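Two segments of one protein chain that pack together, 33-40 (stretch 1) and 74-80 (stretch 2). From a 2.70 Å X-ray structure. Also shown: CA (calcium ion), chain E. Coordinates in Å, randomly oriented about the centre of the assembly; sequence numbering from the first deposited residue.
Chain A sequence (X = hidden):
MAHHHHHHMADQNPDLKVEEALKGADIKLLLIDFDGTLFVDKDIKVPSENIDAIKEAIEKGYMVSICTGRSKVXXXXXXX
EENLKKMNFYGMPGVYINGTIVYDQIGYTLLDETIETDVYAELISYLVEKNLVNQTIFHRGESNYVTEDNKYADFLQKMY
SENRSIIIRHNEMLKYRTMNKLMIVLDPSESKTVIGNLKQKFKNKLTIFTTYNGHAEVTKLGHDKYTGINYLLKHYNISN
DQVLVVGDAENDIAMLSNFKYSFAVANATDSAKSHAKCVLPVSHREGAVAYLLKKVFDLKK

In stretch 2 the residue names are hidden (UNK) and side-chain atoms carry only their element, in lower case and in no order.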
# COMPACT_ATOMS: atom_id res chain seq x y z
N ASP A 33 12.84 11.73 1.24
CA ASP A 33 12.33 11.93 2.60
C ASP A 33 13.00 13.16 3.23
O ASP A 33 14.12 13.50 2.86
CB ASP A 33 12.59 10.69 3.46
CG ASP A 33 12.14 10.85 4.89
OD1 ASP A 33 11.01 11.36 5.14
OD2 ASP A 33 12.91 10.46 5.78
N PHE A 34 12.31 13.82 4.14
CA PHE A 34 12.86 15.01 4.78
C PHE A 34 13.70 14.67 6.03
O PHE A 34 14.92 14.55 5.93
CB PHE A 34 11.78 16.06 5.07
CG PHE A 34 12.32 17.47 5.20
CD1 PHE A 34 12.83 18.13 4.08
CD2 PHE A 34 12.33 18.13 6.42
CE1 PHE A 34 13.34 19.43 4.18
CE2 PHE A 34 12.82 19.43 6.54
CZ PHE A 34 13.34 20.08 5.42
N ASP A 35 13.07 14.47 7.19
CA ASP A 35 13.83 14.27 8.42
C ASP A 35 14.48 12.92 8.41
O ASP A 35 13.87 11.92 8.01
CB ASP A 35 12.95 14.35 9.66
CG ASP A 35 12.31 15.69 9.82
OD1 ASP A 35 11.41 15.99 9.00
OD2 ASP A 35 12.70 16.43 10.74
N GLY A 36 15.73 12.88 8.87
CA GLY A 36 16.50 11.64 8.89
C GLY A 36 17.15 11.33 7.55
O GLY A 36 18.00 10.45 7.48
N THR A 37 16.75 12.04 6.50
CA THR A 37 17.28 11.82 5.16
C THR A 37 17.90 13.12 4.67
O THR A 37 19.11 13.23 4.60
CB THR A 37 16.18 11.30 4.19
OG1 THR A 37 15.62 10.07 4.70
CG2 THR A 37 16.74 11.05 2.81
N LEU A 38 17.07 14.10 4.35
CA LEU A 38 17.53 15.40 3.84
C LEU A 38 17.82 16.39 4.98
O LEU A 38 18.81 17.11 4.95
CB LEU A 38 16.46 15.97 2.90
CG LEU A 38 16.82 17.13 1.97
CD1 LEU A 38 17.79 16.68 0.90
CD2 LEU A 38 15.56 17.70 1.33
N PHE A 39 16.94 16.43 5.99
CA PHE A 39 17.07 17.34 7.12
C PHE A 39 17.63 16.59 8.33
O PHE A 39 17.06 15.57 8.73
CB PHE A 39 15.70 17.90 7.47
CG PHE A 39 15.69 18.86 8.62
CD1 PHE A 39 15.64 20.23 8.39
CD2 PHE A 39 15.71 18.40 9.93
CE1 PHE A 39 15.62 21.13 9.44
CE2 PHE A 39 15.69 19.29 10.99
CZ PHE A 39 15.64 20.66 10.75
N VAL A 40 18.71 17.12 8.92
CA VAL A 40 19.47 16.41 9.95
C VAL A 40 18.98 16.72 11.38
O VAL A 40 18.53 15.81 12.09
CB VAL A 40 20.99 16.70 9.83
CG1 VAL A 40 21.80 15.88 10.83
CG2 VAL A 40 21.48 16.42 8.41
N UNK A 74 5.85 23.71 6.69
CA UNK A 74 6.79 23.19 7.67
C UNK A 74 8.14 22.94 7.02
O UNK A 74 9.18 23.26 7.59
N UNK A 75 8.10 22.38 5.81
CA UNK A 75 9.31 22.09 5.05
C UNK A 75 9.95 23.35 4.49
O UNK A 75 11.19 23.45 4.45
c UNK A 75 9.59 19.71 4.41
c UNK A 75 9.02 21.03 3.96
c UNK A 75 9.27 18.60 3.51
c UNK A 75 9.62 21.41 2.60
N UNK A 76 9.13 24.31 4.05
CA UNK A 76 9.62 25.59 3.55
C UNK A 76 10.26 26.45 4.65
O UNK A 76 11.17 27.21 4.38
c UNK A 76 8.49 26.38 2.89
c UNK A 76 7.79 25.81 1.66
c UNK A 76 8.74 25.12 0.69
c UNK A 76 7.06 26.94 0.96
N UNK A 77 9.77 26.33 5.88
CA UNK A 77 10.39 27.02 7.01
C UNK A 77 11.79 26.47 7.26
O UNK A 77 12.77 27.21 7.27
c UNK A 77 9.54 26.86 8.26
o UNK A 77 8.23 27.37 8.04
N UNK A 78 11.86 25.16 7.45
CA UNK A 78 13.10 24.47 7.74
C UNK A 78 14.12 24.73 6.65
O UNK A 78 15.31 24.82 6.94
c UNK A 78 12.85 22.99 7.89
N UNK A 79 13.65 24.85 5.41
CA UNK A 79 14.53 25.14 4.27
C UNK A 79 15.10 26.56 4.33
O UNK A 79 16.29 26.77 4.12
c UNK A 79 12.86 22.92 1.81
c UNK A 79 13.96 23.62 2.27
c UNK A 79 14.27 21.16 0.98
c UNK A 79 13.01 21.69 1.17
c UNK A 79 15.22 23.09 2.05
c UNK A 79 15.38 21.86 1.42
c UNK A 79 13.78 24.98 2.93
N UNK A 80 14.22 27.54 4.59
CA UNK A 80 14.60 28.95 4.59
C UNK A 80 14.52 29.55 3.20
O UNK A 80 14.96 28.94 2.23
CA CA E . 11.91 10.70 7.76

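Position 74 has backbone atoms and nothing more, so it is Gly-74. It lies in a helix that begins earlier in the chain. Its O accepts a hydrogen bond from the N of position 78, at 3.3 Å.

Position 75 carries four carbons. The side chain forks at the first carbon, and one arm is two carbons long. The longer arm lies over one face of the Phe-34 ring. That pattern is isoleucine, Ile-75. Its CA-to-CB bond points sideways, but the end of the side chain comes nearer to stretch 1. Ile-75 CG1 lies 3.6 Å from Phe-34 CG. Ile-75 CG1 sits over the ring face, 3.5 Å from the centroid of the Phe-34 ring and 7° off the ring normal. This is a CH-pi contact. Chi1 is -104°, between the usual wells.

Position 76 also has four carbons, but the fork comes at the second. This is Leu-76. Its CA-to-CB bond points away from stretch 1, and it makes no contact there.

Position 77 has one carbon followed by one oxygen, with no further branch. It is Ser-77. It does not reach stretch 1. Its hydroxyl oxygen is hydrogen-bonded to a residue flanking one of the stretches.

Position 78 has a single side-chain carbon, which touches the rings of Phe-34 and Phe-39. It is Ala-78. The CA-to-CB bond points toward stretch 1. Ala-78 CB is 3.7 Å from Phe-39 CE1 and 3.8 Å from Phe-34 CE2. One methyl thus touches two rings, lying near the plane of the Phe-34 ring at its edge.

Position 79 has one carbon and then a ring of six carbons, with no oxygen on the ring. The ring touches Phe-34 and Leu-38. It is Phe-79. The ring end comes closer to stretch 1 than its sideways CA-to-CB bond suggests. Phe-79 CZ is 3.7 Å from Leu-38 CD2 and 3.8 Å from Phe-34 CE1. The edge of Phe-34 meets the face of Phe-79, with centroids 5.3 Å apart and planes at 73°.

Position 80 has no side-chain atoms and is Gly-80. It leaves helical geometry with positive phi. At these backbone angles a CB would be jammed against the carbonyl O of Phe-79.

The contact is apolar, with no hydrogen bond between the stretches. Phe-34 is its centre: Ile-75 covers one face, while Ala-78 and Phe-79 meet its edge. Leu-38 and Phe-39 add smaller contacts. Together the stretches bury 257 Å². The calcium ion is held apart from this packing, by Asp-33 OD2 at 2.2 Å, Asp-33 OD1 at 2.8 Å and Asp-35 O at 2.3 Å.

Stretch 2 (74-80) GILSAFG
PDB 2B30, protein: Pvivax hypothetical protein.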